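Local atomic coordinates of methylxanthine N3-demethylase NdmB (Pseudomonas putida, PDB entry 6ICL), a protein that catalyses the NADH-dependent N3-demethylation of theobromine to 7-methylxanthine and formaldehyde, and also demethylates caffeine, theophylline and 3-methylxanthine, as a Rieske oxygenase. Residues G246-R251 with V258-K263; S269-W274 with M289-E294; H54-V59 with G92-N97; R70-I75 with G99-E104; W37-T42 with T276-D281. One frame throughout, in Å; residues are numbered along the deposited sequence.

Contact 1 (G246-R251 with V258-K263)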
# COMPACT_ATOMS: atom_id res chain seq x y z
N GLY A 246 31.94 27.08 -23.44
CA GLY A 246 32.43 27.71 -22.23
C GLY A 246 33.59 26.95 -21.63
O GLY A 246 33.97 25.87 -22.09
N ASP A 247 34.18 27.55 -20.60
CA ASP A 247 35.21 26.90 -19.81
C ASP A 247 34.61 26.34 -18.53
O ASP A 247 33.63 26.87 -18.02
CB ASP A 247 36.34 27.86 -19.44
CG ASP A 247 37.28 28.14 -20.61
OD1 ASP A 247 37.54 27.20 -21.40
OD2 ASP A 247 37.76 29.28 -20.72
N PHE A 248 35.25 25.30 -18.00
CA PHE A 248 34.82 24.60 -16.80
C PHE A 248 35.97 24.63 -15.80
O PHE A 248 36.99 23.97 -15.99
CB PHE A 248 34.41 23.16 -17.14
CG PHE A 248 33.32 23.09 -18.17
CD1 PHE A 248 33.62 23.05 -19.53
CD2 PHE A 248 31.98 23.06 -17.79
CE1 PHE A 248 32.62 23.00 -20.49
CE2 PHE A 248 30.97 23.02 -18.74
CZ PHE A 248 31.29 22.98 -20.09
N THR A 249 35.80 25.42 -14.75
CA THR A 249 36.84 25.63 -13.75
C THR A 249 36.39 25.01 -12.44
O THR A 249 35.40 25.45 -11.85
CB THR A 249 37.11 27.13 -13.59
OG1 THR A 249 37.33 27.71 -14.88
CG2 THR A 249 38.31 27.37 -12.72
N TYR A 250 37.14 24.01 -11.98
CA TYR A 250 36.77 23.23 -10.80
C TYR A 250 37.67 23.59 -9.63
O TYR A 250 38.89 23.53 -9.73
CB TYR A 250 36.89 21.73 -11.05
CG TYR A 250 35.94 21.19 -12.09
CD1 TYR A 250 36.21 21.35 -13.44
CD2 TYR A 250 34.80 20.48 -11.72
CE1 TYR A 250 35.39 20.84 -14.40
CE2 TYR A 250 33.94 19.97 -12.67
CZ TYR A 250 34.25 20.16 -14.03
OH TYR A 250 33.43 19.68 -15.02
N ARG A 251 37.04 23.94 -8.50
CA ARG A 251 37.70 23.96 -7.21
C ARG A 251 36.94 23.00 -6.31
O ARG A 251 35.73 23.17 -6.09
CB ARG A 251 37.72 25.38 -6.62
CG ARG A 251 38.58 26.36 -7.43
CD ARG A 251 38.61 27.72 -6.74
NE ARG A 251 39.04 27.63 -5.34
CZ ARG A 251 39.21 28.68 -4.56
NH1 ARG A 251 38.98 29.89 -5.05
NH2 ARG A 251 39.61 28.54 -3.30
N VAL A 258 32.53 19.84 -4.93
CA VAL A 258 32.83 20.31 -6.28
C VAL A 258 32.21 21.69 -6.45
O VAL A 258 30.99 21.84 -6.32
CB VAL A 258 32.30 19.39 -7.39
CG1 VAL A 258 32.66 19.98 -8.78
CG2 VAL A 258 32.86 17.99 -7.26
N ASN A 259 33.03 22.68 -6.77
CA ASN A 259 32.55 23.98 -7.23
C ASN A 259 32.91 24.09 -8.70
O ASN A 259 34.09 24.18 -9.05
CB ASN A 259 33.16 25.11 -6.40
CG ASN A 259 32.60 26.47 -6.78
OD1 ASN A 259 31.62 26.94 -6.19
ND2 ASN A 259 33.21 27.10 -7.78
N LEU A 260 31.88 24.06 -9.57
CA LEU A 260 32.08 24.13 -11.02
C LEU A 260 31.68 25.51 -11.50
O LEU A 260 30.49 25.85 -11.51
CB LEU A 260 31.30 23.06 -11.76
CG LEU A 260 31.27 23.34 -13.28
CD1 LEU A 260 32.71 23.46 -13.88
CD2 LEU A 260 30.43 22.30 -14.04
N GLU A 261 32.66 26.29 -11.94
CA GLU A 261 32.39 27.56 -12.58
C GLU A 261 32.35 27.36 -14.09
O GLU A 261 33.32 26.88 -14.68
CB GLU A 261 33.45 28.59 -12.20
CG GLU A 261 33.31 29.86 -13.02
CD GLU A 261 34.56 30.69 -12.98
OE1 GLU A 261 34.70 31.51 -12.04
OE2 GLU A 261 35.41 30.50 -13.87
N ILE A 262 31.23 27.70 -14.70
CA ILE A 262 31.11 27.68 -16.16
C ILE A 262 31.15 29.13 -16.63
O ILE A 262 30.30 29.94 -16.25
CB ILE A 262 29.83 26.99 -16.63
CG1 ILE A 262 29.72 25.57 -16.05
CG2 ILE A 262 29.81 26.96 -18.15
CD1 ILE A 262 28.64 24.74 -16.72
N LYS A 263 32.16 29.46 -17.43
CA LYS A 263 32.29 30.79 -18.03
C LYS A 263 32.06 30.67 -19.53
O LYS A 263 32.78 29.93 -20.21
CB LYS A 263 33.67 31.38 -17.72
CG LYS A 263 33.85 32.83 -18.18
CD LYS A 263 35.26 33.29 -17.85
CE LYS A 263 35.61 34.60 -18.55
NZ LYS A 263 37.06 34.90 -18.42
O HOH W 1 35.54 26.64 -9.31
O HOH W 2 35.38 28.63 -15.95

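Contact 2 (S269-W274 with M289-E294)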
# COMPACT_ATOMS: atom_id res chain seq x y z
N SER A 269 29.48 35.74 -19.19
CA SER A 269 28.50 35.29 -18.21
C SER A 269 28.96 34.00 -17.55
O SER A 269 29.49 33.09 -18.21
CB SER A 269 27.13 35.10 -18.86
OG SER A 269 27.21 34.24 -19.98
N ARG A 270 28.75 33.91 -16.24
CA ARG A 270 29.15 32.76 -15.46
C ARG A 270 27.95 32.07 -14.83
O ARG A 270 26.92 32.69 -14.57
CB ARG A 270 30.13 33.15 -14.38
CG ARG A 270 31.46 33.59 -14.93
CD ARG A 270 32.38 33.94 -13.79
NE ARG A 270 31.62 34.61 -12.75
CZ ARG A 270 31.65 34.26 -11.48
NH1 ARG A 270 32.43 33.27 -11.08
NH2 ARG A 270 30.92 34.93 -10.60
N PHE A 271 28.11 30.76 -14.60
CA PHE A 271 27.12 29.91 -13.97
C PHE A 271 27.88 28.99 -13.03
O PHE A 271 28.85 28.38 -13.45
CB PHE A 271 26.36 29.12 -15.05
CG PHE A 271 25.27 28.25 -14.54
CD1 PHE A 271 23.99 28.75 -14.38
CD2 PHE A 271 25.50 26.90 -14.27
CE1 PHE A 271 22.94 27.93 -13.93
CE2 PHE A 271 24.47 26.07 -13.81
CZ PHE A 271 23.19 26.59 -13.64
N VAL A 272 27.48 28.94 -11.76
CA VAL A 272 28.13 28.06 -10.78
C VAL A 272 27.20 26.90 -10.42
O VAL A 272 26.05 27.12 -10.01
CB VAL A 272 28.54 28.82 -9.51
CG1 VAL A 272 29.14 27.84 -8.51
CG2 VAL A 272 29.54 29.92 -9.85
N LEU A 273 27.69 25.67 -10.58
CA LEU A 273 27.03 24.47 -10.10
C LEU A 273 27.93 23.86 -9.04
O LEU A 273 29.13 23.62 -9.28
CB LEU A 273 26.74 23.47 -11.22
CG LEU A 273 25.86 22.26 -10.85
CD1 LEU A 273 24.48 22.67 -10.30
CD2 LEU A 273 25.69 21.27 -12.01
N TRP A 274 27.38 23.67 -7.85
CA TRP A 274 28.12 23.19 -6.70
C TRP A 274 27.40 22.00 -6.09
O TRP A 274 26.16 21.96 -6.04
CB TRP A 274 28.27 24.33 -5.69
CG TRP A 274 28.98 24.05 -4.38
CD1 TRP A 274 30.29 24.37 -4.06
CD2 TRP A 274 28.41 23.50 -3.18
NE1 TRP A 274 30.55 24.03 -2.75
CE2 TRP A 274 29.42 23.50 -2.19
CE3 TRP A 274 27.13 23.02 -2.85
CZ2 TRP A 274 29.20 23.03 -0.88
CZ3 TRP A 274 26.91 22.56 -1.55
CH2 TRP A 274 27.93 22.55 -0.59
N MET A 289 23.13 20.34 -3.31
CA MET A 289 23.38 21.07 -4.54
C MET A 289 23.06 22.55 -4.34
O MET A 289 22.06 22.90 -3.70
CB MET A 289 22.54 20.51 -5.68
CG MET A 289 22.70 21.26 -6.98
SD MET A 289 21.67 20.52 -8.25
CE MET A 289 20.11 21.27 -7.87
N ILE A 290 23.92 23.42 -4.91
CA ILE A 290 23.69 24.87 -4.93
C ILE A 290 23.92 25.36 -6.35
O ILE A 290 24.92 25.01 -6.99
CB ILE A 290 24.61 25.61 -3.93
CG1 ILE A 290 24.27 25.15 -2.51
CG2 ILE A 290 24.47 27.14 -4.09
CD1 ILE A 290 25.09 25.79 -1.39
N ILE A 291 22.97 26.14 -6.86
CA ILE A 291 23.06 26.75 -8.18
C ILE A 291 23.18 28.26 -7.99
O ILE A 291 22.36 28.86 -7.29
CB ILE A 291 21.84 26.41 -9.04
CG1 ILE A 291 21.62 24.89 -9.10
CG2 ILE A 291 21.97 27.00 -10.44
CD1 ILE A 291 20.30 24.49 -9.76
N VAL A 292 24.22 28.86 -8.57
CA VAL A 292 24.42 30.30 -8.55
C VAL A 292 24.44 30.79 -9.98
O VAL A 292 25.19 30.26 -10.82
CB VAL A 292 25.72 30.71 -7.84
CG1 VAL A 292 25.77 32.25 -7.69
CG2 VAL A 292 25.81 30.02 -6.50
N ARG A 293 23.60 31.77 -10.28
CA ARG A 293 23.45 32.25 -11.64
C ARG A 293 23.21 33.75 -11.61
O ARG A 293 22.80 34.31 -10.60
CB ARG A 293 22.29 31.54 -12.35
CG ARG A 293 20.90 32.10 -12.00
CD ARG A 293 19.83 31.14 -12.44
NE ARG A 293 18.47 31.68 -12.44
CZ ARG A 293 17.59 31.55 -11.44
NH1 ARG A 293 17.92 30.92 -10.32
NH2 ARG A 293 16.37 32.06 -11.57
N GLU A 294 23.48 34.39 -12.75
CA GLU A 294 23.21 35.81 -12.90
C GLU A 294 21.71 36.06 -12.88
O GLU A 294 20.93 35.26 -13.43
CB GLU A 294 23.82 36.32 -14.21
CG GLU A 294 25.35 36.38 -14.18
CD GLU A 294 25.98 36.57 -15.54
OE1 GLU A 294 25.25 36.78 -16.54
OE2 GLU A 294 27.23 36.49 -15.61
O HOH W 3 24.29 32.66 -15.17
O HOH W 4 29.18 36.91 -13.10

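Contact 3 (H54-V59 with G92-N97)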
# COMPACT_ATOMS: atom_id res chain seq x y z
N HIS A 54 13.71 25.29 15.83
CA HIS A 54 15.01 25.22 16.48
C HIS A 54 15.45 23.78 16.77
O HIS A 54 16.36 23.56 17.57
CB HIS A 54 15.00 26.03 17.79
CG HIS A 54 14.66 27.47 17.57
ND1 HIS A 54 15.42 28.29 16.76
CD2 HIS A 54 13.59 28.21 17.95
CE1 HIS A 54 14.86 29.48 16.69
NE2 HIS A 54 13.74 29.46 17.40
N GLY A 55 14.83 22.80 16.12
CA GLY A 55 15.17 21.42 16.46
C GLY A 55 14.50 21.00 17.75
O GLY A 55 13.57 21.67 18.20
N PRO A 56 14.95 19.91 18.36
CA PRO A 56 16.10 19.09 17.95
C PRO A 56 15.81 18.24 16.70
O PRO A 56 14.64 18.02 16.36
CB PRO A 56 16.36 18.22 19.18
CG PRO A 56 14.96 18.04 19.81
CD PRO A 56 14.26 19.37 19.55
N MET A 57 16.86 17.83 16.00
CA MET A 57 16.72 17.06 14.76
C MET A 57 17.80 15.99 14.78
O MET A 57 18.87 16.18 15.37
CB MET A 57 16.85 17.97 13.50
CG MET A 57 17.97 17.60 12.47
SD MET A 57 17.67 18.32 10.87
CE MET A 57 17.74 16.96 9.72
N GLY A 58 17.50 14.86 14.14
CA GLY A 58 18.45 13.76 14.02
C GLY A 58 19.06 13.72 12.63
O GLY A 58 18.37 13.93 11.64
N VAL A 59 20.38 13.48 12.57
CA VAL A 59 21.11 13.26 11.33
C VAL A 59 22.11 12.15 11.61
O VAL A 59 22.47 11.87 12.75
CB VAL A 59 21.88 14.49 10.80
CG1 VAL A 59 20.93 15.61 10.39
CG2 VAL A 59 22.92 14.99 11.83
N GLY A 92 13.72 14.94 21.78
CA GLY A 92 13.35 15.76 22.93
C GLY A 92 12.95 17.16 22.51
O GLY A 92 12.29 17.36 21.50
N ARG A 93 13.38 18.16 23.27
CA ARG A 93 12.91 19.50 22.97
C ARG A 93 13.97 20.51 23.41
O ARG A 93 14.72 20.27 24.36
CB ARG A 93 11.58 19.81 23.66
CG ARG A 93 11.68 20.09 25.16
CD ARG A 93 10.30 20.44 25.74
NE ARG A 93 10.36 20.82 27.16
CZ ARG A 93 10.21 22.06 27.62
NH1 ARG A 93 9.99 23.07 26.77
NH2 ARG A 93 10.28 22.30 28.92
N VAL A 94 14.01 21.62 22.69
CA VAL A 94 14.78 22.79 23.11
C VAL A 94 13.91 23.56 24.11
O VAL A 94 12.77 23.91 23.81
CB VAL A 94 15.14 23.67 21.91
CG1 VAL A 94 15.65 25.03 22.40
CG2 VAL A 94 16.18 22.98 21.05
N CYS A 95 14.45 23.78 25.30
CA CYS A 95 13.74 24.52 26.34
C CYS A 95 14.66 25.59 26.92
O CYS A 95 15.87 25.59 26.69
CB CYS A 95 13.26 23.56 27.44
SG CYS A 95 14.65 22.81 28.32
N SER A 96 14.10 26.54 27.66
CA SER A 96 14.90 27.64 28.18
C SER A 96 14.68 27.80 29.68
O SER A 96 13.59 27.58 30.20
CB SER A 96 14.56 28.96 27.51
OG SER A 96 13.27 29.36 27.90
N ASN A 97 15.75 28.20 30.36
CA ASN A 97 15.70 28.53 31.77
C ASN A 97 16.58 29.75 31.99
O ASN A 97 17.75 29.76 31.58
CB ASN A 97 16.18 27.35 32.62
CG ASN A 97 15.99 27.59 34.11
OD1 ASN A 97 14.95 28.10 34.54
ND2 ASN A 97 17.00 27.23 34.90
O HOH W 5 12.06 21.73 20.66

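Contact 4 (R70-I75 with G99-E104)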
# COMPACT_ATOMS: atom_id res chain seq x y z
N ARG A 70 19.20 24.23 18.01
CA ARG A 70 19.59 25.63 18.03
C ARG A 70 19.39 26.12 19.46
O ARG A 70 18.26 26.19 19.94
CB ARG A 70 18.80 26.48 17.05
CG ARG A 70 19.21 27.95 17.10
CD ARG A 70 19.20 28.57 15.74
NE ARG A 70 17.92 28.32 15.09
CZ ARG A 70 17.69 28.54 13.80
NH1 ARG A 70 18.65 29.02 13.02
NH2 ARG A 70 16.49 28.29 13.31
N LEU A 71 20.51 26.43 20.13
CA LEU A 71 20.53 26.89 21.50
C LEU A 71 21.16 28.29 21.51
O LEU A 71 22.30 28.45 21.06
CB LEU A 71 21.34 25.94 22.40
CG LEU A 71 20.94 24.46 22.47
CD1 LEU A 71 21.79 23.73 23.49
CD2 LEU A 71 19.46 24.30 22.80
N ASN A 72 20.40 29.28 21.97
CA ASN A 72 20.89 30.66 22.06
C ASN A 72 21.43 31.13 20.72
O ASN A 72 22.54 31.63 20.61
CB ASN A 72 21.97 30.79 23.14
CG ASN A 72 21.56 30.13 24.45
OD1 ASN A 72 20.52 30.48 25.00
ND2 ASN A 72 22.35 29.17 24.92
N SER A 73 20.63 30.91 19.68
CA SER A 73 20.88 31.34 18.30
C SER A 73 22.03 30.60 17.61
O SER A 73 22.37 30.95 16.48
CB SER A 73 21.15 32.84 18.22
OG SER A 73 20.06 33.54 18.78
N LYS A 74 22.62 29.58 18.23
CA LYS A 74 23.62 28.78 17.53
C LYS A 74 23.21 27.31 17.50
O LYS A 74 22.86 26.72 18.53
CB LYS A 74 25.02 28.88 18.17
CG LYS A 74 26.19 29.00 17.13
CD LYS A 74 26.20 27.91 16.00
CE LYS A 74 25.93 28.43 14.53
NZ LYS A 74 24.47 28.60 14.07
N ILE A 75 23.35 26.72 16.32
CA ILE A 75 23.08 25.30 16.13
C ILE A 75 24.26 24.51 16.64
O ILE A 75 25.41 24.75 16.26
CB ILE A 75 22.81 25.00 14.66
CG1 ILE A 75 21.67 25.87 14.16
CG2 ILE A 75 22.48 23.51 14.47
CD1 ILE A 75 21.35 25.61 12.70
N GLY A 99 16.74 32.61 30.60
CA GLY A 99 17.25 33.09 29.33
C GLY A 99 18.30 32.24 28.64
O GLY A 99 18.85 32.69 27.63
N LYS A 100 18.64 31.05 29.15
CA LYS A 100 19.58 30.16 28.47
C LYS A 100 18.84 28.95 27.91
O LYS A 100 18.00 28.36 28.60
CB LYS A 100 20.70 29.68 29.40
CG LYS A 100 21.67 30.75 29.87
CD LYS A 100 22.59 31.24 28.75
CE LYS A 100 23.36 32.48 29.18
NZ LYS A 100 23.74 33.31 28.00
N ASP A 101 19.15 28.59 26.67
CA ASP A 101 18.54 27.43 26.03
C ASP A 101 19.27 26.14 26.38
O ASP A 101 20.49 26.11 26.55
CB ASP A 101 18.52 27.60 24.52
CG ASP A 101 17.68 28.77 24.09
OD1 ASP A 101 16.79 29.15 24.87
OD2 ASP A 101 17.91 29.31 22.98
N TYR A 102 18.50 25.05 26.44
CA TYR A 102 19.04 23.73 26.73
C TYR A 102 18.35 22.71 25.83
O TYR A 102 17.22 22.91 25.36
CB TYR A 102 18.85 23.35 28.20
CG TYR A 102 19.55 24.32 29.14
CD1 TYR A 102 20.89 24.16 29.47
CD2 TYR A 102 18.87 25.43 29.65
CE1 TYR A 102 21.54 25.07 30.30
CE2 TYR A 102 19.51 26.35 30.49
CZ TYR A 102 20.84 26.16 30.81
OH TYR A 102 21.48 27.06 31.63
N LEU A 103 19.04 21.62 25.61
CA LEU A 103 18.49 20.46 24.93
C LEU A 103 18.02 19.48 25.99
O LEU A 103 18.83 18.93 26.75
CB LEU A 103 19.53 19.84 24.00
CG LEU A 103 19.18 18.51 23.35
CD1 LEU A 103 18.01 18.68 22.41
CD2 LEU A 103 20.41 18.07 22.59
N GLU A 104 16.71 19.28 26.07
CA GLU A 104 16.12 18.47 27.12
C GLU A 104 15.88 17.06 26.61
O GLU A 104 15.30 16.87 25.55
CB GLU A 104 14.79 19.09 27.57
CG GLU A 104 14.13 18.32 28.68
CD GLU A 104 12.76 18.88 29.03
OE1 GLU A 104 11.86 18.85 28.17
OE2 GLU A 104 12.61 19.40 30.16
O HOH W 6 22.89 27.15 27.45

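Contact 5 (W37-T42 with T276-D281)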
# COMPACT_ATOMS: atom_id res chain seq x y z
N TRP A 37 35.00 18.78 7.44
CA TRP A 37 33.65 19.29 7.57
C TRP A 37 32.73 18.61 6.55
O TRP A 37 33.05 18.57 5.36
CB TRP A 37 33.62 20.80 7.33
CG TRP A 37 34.35 21.60 8.36
CD1 TRP A 37 35.68 21.89 8.37
CD2 TRP A 37 33.78 22.26 9.50
NE1 TRP A 37 35.98 22.68 9.45
CE2 TRP A 37 34.84 22.92 10.16
CE3 TRP A 37 32.49 22.35 10.03
CZ2 TRP A 37 34.64 23.68 11.34
CZ3 TRP A 37 32.29 23.09 11.20
CH2 TRP A 37 33.37 23.74 11.84
N HIS A 38 31.61 18.08 7.04
CA HIS A 38 30.62 17.47 6.16
C HIS A 38 29.27 18.15 6.35
O HIS A 38 28.88 18.48 7.48
CB HIS A 38 30.47 15.98 6.46
CG HIS A 38 31.72 15.21 6.26
ND1 HIS A 38 32.26 14.99 5.01
CD2 HIS A 38 32.56 14.62 7.14
CE1 HIS A 38 33.38 14.30 5.14
NE2 HIS A 38 33.58 14.05 6.42
N PRO A 39 28.52 18.35 5.27
CA PRO A 39 27.17 18.90 5.41
C PRO A 39 26.21 17.81 5.90
O PRO A 39 26.27 16.66 5.45
CB PRO A 39 26.83 19.35 3.99
CG PRO A 39 27.53 18.25 3.12
CD PRO A 39 28.78 17.84 3.91
N VAL A 40 25.36 18.17 6.87
CA VAL A 40 24.40 17.21 7.40
C VAL A 40 22.96 17.56 7.02
O VAL A 40 22.13 16.64 6.89
CB VAL A 40 24.55 17.06 8.92
CG1 VAL A 40 25.87 16.34 9.24
CG2 VAL A 40 24.43 18.44 9.61
N CYS A 41 22.63 18.82 6.79
CA CYS A 41 21.31 19.18 6.29
C CYS A 41 21.36 20.63 5.85
O CYS A 41 22.29 21.37 6.19
CB CYS A 41 20.21 18.96 7.35
SG CYS A 41 20.49 19.97 8.86
N THR A 42 20.38 21.03 5.05
CA THR A 42 20.26 22.45 4.77
C THR A 42 19.65 23.14 5.99
O THR A 42 19.04 22.50 6.85
CB THR A 42 19.42 22.71 3.53
OG1 THR A 42 18.05 22.36 3.80
CG2 THR A 42 19.94 21.88 2.35
N THR A 276 28.14 18.91 -2.77
CA THR A 276 28.95 18.19 -1.81
C THR A 276 28.19 16.94 -1.41
O THR A 276 26.98 16.99 -1.16
CB THR A 276 29.26 19.07 -0.59
OG1 THR A 276 30.07 20.18 -1.00
CG2 THR A 276 30.03 18.29 0.45
N ALA A 277 28.90 15.82 -1.37
CA ALA A 277 28.32 14.55 -0.94
C ALA A 277 28.68 14.33 0.52
O ALA A 277 29.84 14.45 0.90
CB ALA A 277 28.83 13.40 -1.81
N SER A 278 27.68 14.02 1.34
CA SER A 278 27.93 13.76 2.75
C SER A 278 27.99 12.27 3.02
O SER A 278 27.06 11.54 2.63
CB SER A 278 26.83 14.40 3.59
OG SER A 278 27.10 14.21 4.96
N PRO A 279 29.04 11.76 3.67
CA PRO A 279 29.13 10.32 3.93
C PRO A 279 28.23 9.89 5.09
O PRO A 279 28.67 9.80 6.23
CB PRO A 279 30.61 10.13 4.28
CG PRO A 279 30.98 11.47 4.95
CD PRO A 279 30.20 12.51 4.20
N VAL A 280 26.97 9.60 4.77
CA VAL A 280 25.99 9.26 5.80
C VAL A 280 26.37 7.96 6.50
O VAL A 280 26.45 7.91 7.73
CB VAL A 280 24.59 9.15 5.16
CG1 VAL A 280 23.61 8.56 6.16
CG2 VAL A 280 24.12 10.56 4.71
N ASP A 281 26.56 6.90 5.74
CA ASP A 281 26.95 5.61 6.30
C ASP A 281 27.65 4.82 5.20
O ASP A 281 27.97 5.37 4.13
CB ASP A 281 25.74 4.84 6.86
CG ASP A 281 24.64 4.62 5.82
OD1 ASP A 281 24.90 4.77 4.61
OD2 ASP A 281 23.49 4.31 6.21

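Contact 1 (G246-R251 with V258-K263)
With chi1 at 167°, Leu260 swings CG to the side opposite its backbone N, while Tyr250 across from it holds CG anti to its carbonyl carbon (chi1 -64°). The two side chains then run side by side. Leu260 CD1 sits over one face of the phenol ring, 3.8 Å from its centroid, in a CH-pi contact. The same methyl lies at the edge of the Phe248 ring and meets Phe248 CB at 3.7 Å. Val258 CG1 touches the edge of the Tyr250 ring at CD2. Ile262 runs alongside Phe248, with Ile262 CD1 3.5 Å from Phe248 CE2. The strands 246-253 and 257-264 form an antiparallel beta hairpin in the large sheet of the C-terminal oxygenase domain. Asp247, Thr249 and Arg251 make the hydrogen-bonded pairs with Lys263, Glu261 and Asn259. The bond from Thr249 N to Glu261 O is nearly straight, 2.9 Å long at 170°. On the Thr249 face a water donates to Thr249 O at 2.8 Å and accepts from Asn259 ND2. The polar ends there reach further out: Glu261 forms a salt bridge with Arg270, Arg251 with Glu225, and Asn259 OD1 accepts from Ser164 N.

Contact 2 (S269-W274 with M289-E294)
Residues 269-274 and 289-294 pair as antiparallel strands of a beta hairpin in the large sheet of the C-terminal domain. Their short axes run at 174° to each other. Val272 with Val292 and Trp274 with Ile290 are the hydrogen-bonded pairs. Val292 N reaches Val272 O at 2.9 Å in an almost straight bond (175°). Leu273 and Ile291 form a non-hydrogen-bonded pair between them.

On the face of Val272 and Trp274, Ile290 lies alongside the indole. Its CG1 comes within 3.6 Å of Trp274 CE3. The indole NE1 bonds to Tyr162 O, outside the hairpin. The two valines of this face meet through their CB atoms.

On the other face, Phe271 has CG anti to the backbone N (chi1 -177°), which carries the ring across toward the neighbouring strand. Phe271 CZ is 3.4 Å from Ile291 CG2, and Phe271 CD1 is 3.8 Å from Arg293 CB. The guanidinium of Arg293 leads away to Asp296 and Asp300. Leu273 CD1 touches Ile291 CG1 at 3.8 Å.

At the 269-270 end a side chain joins the pairing. Arg270 N donates to Glu294 OE2 at 3.1 Å, approaching from above the carboxylate plane. A water bridges Arg270 O and Glu294 N. The Arg270 guanidinium forms a salt bridge with Asp165.

Leu273 and Met289 pack on helix 300-319, while strand 171-181 bonds the far edge of 289-294. The arrangement belongs to the helix-covered antiparallel sheet of Rieske oxygenase catalytic domains.

Contact 3 (H54-V59 with G92-N97)
Gly92 meets Pro56 through its carbonyl: Gly92 O lies 3.2 Å from Pro56 CG and 3.4 Å from Pro56 CD. The contact is van der Waals, with the proline ring lying against the peptide. Arg93 follows, and its CA is 3.7 Å from Pro56 CD. Its side chain turns away and forms a salt bridge with Glu104. Val94 comes next and closes the contact. Its CG2 lies 3.5 Å from His54 O. Val94 N does not bond directly to the other segment. It donates to a water at 2.8 Å, and that water donates to Gly55 O at 2.9 Å. The peptide bond before Pro56 is cis, which probably helps to put the ring against Gly92 and Arg93. An alanine in place of Pro56 would remove CG and CD, and would probably open a gap against the Gly92 carbonyl and disfavour the cis peptide. His54 looks elsewhere: its NE2 is hydrogen-bonded to Gln298 of the second subunit. Pro56 also packs on Leu103. Gly92 lies about 6 Å from the side chain of Cys105, which lines the [2Fe-2S] cluster pocket. The contact joins the loop before strand 57-61 of the larger Rieske sheet to the small sheet of the cluster-binding part.

Contact 4 (R70-I75 with G99-E104)
Asn72 and Asp101 grip each other with two hydrogen bonds, and this is the tight part of the contact. Asn72 N donates to Asp101 OD2 at 2.7 Å, meeting the carboxylate on its anti side. In return Asp101 N donates to Asn72 OD1 at 2.9 Å. The flat ends pass head to tail, the amide and carboxylate nearly parallel (10°). Asp101 has CG anti to its carbonyl carbon (chi1 -63°), which brings OD2 within reach of the Asn72 N-H. Asn72 stands in a type I' turn, Leu71 to Lys74, the tight link of the hairpin formed by strands 64-71 and 74-79. The turn thus docks on strand 100-104 of the small Rieske sheet. With an alanine in place of Asn72, Asp101 N would probably lose its acceptor, and Glu114 the bond from the amide ND2. Beside the pair, buried Leu71 packs by carbon contacts: CD2 lies 3.6 Å from Tyr102 C, and CB lies 3.9 Å from Asp101 CB. The other side is looser and wetter. A water accepts from Asn72 ND2 at 3.3 Å and donates to Asp101 O at 2.8 Å. Lys100 touches Asn72 OD1 with its CA (3.6 Å), while the rest of this exposed residue contributes little.

Contact 5 (W37-T42 with T276-D281)
This buried contact lies at the junction of the Rieske domain and the C-terminal oxygenase domain, near the centre of the chain. Strand 37-42, an outermost strand, within this chain, of the larger Rieske sheet, crosses strand 276-281 of the C-terminal sheet at 82°. The strands do not pair as a ladder; side chains make most of the contact. His38 and Pro279 cross at about a right angle. Pro279 CG lies 3.7 Å above the imidazole plane, over the ring centre. Pro279 CD is also over this face, 3.7 Å from the centroid, in a CH-pi contact. His38 CG is anti to the carbonyl carbon (chi1 -61°), and the ring is turned so that its NE2 bonds to Leu33 O. That bond probably helps to keep the face turned to the proline. Pro279 itself is the centre of an inverse gamma turn. Pro39 packs its ring against Thr276 and Ser278, with Pro39 CG 3.7 Å from Thr276 CG2 and 3.9 Å from Ser278 CB. Thr276 OG1 is hydrogen-bonded to Ser257. Phe288 and Trp148 also pack against Pro39. The one hydrogen bond of the contact is short: Ser278 OG donates to Pro39 O at 2.6 Å, nearly along the C=O axis.

How the contacts relate
From the N terminus, 37-42 comes first, and its partner 276-281 follows only after 233 residues, so contact 5 closes the longest loop, between the Rieske and C-terminal domains. Contacts 1, 3 and 4 lie within that loop. Contacts 3 and 4 cross along the chain: 54-59 meets 92-97, and 70-75 meets 99-104. Together they tie the two Rieske sheets, and the neighbouring strands 93-97 and 100-104 join the two contacts. Contact 3 also touches contact 5 through Met57 and Cys41. Contact 1 then closes a short hairpin. Contact 2 follows in series, on the neighbouring strands of the same sheet. It crosses contact 5: 269-274 comes before 276-281 and 289-294 after it. Both use strand 270-281.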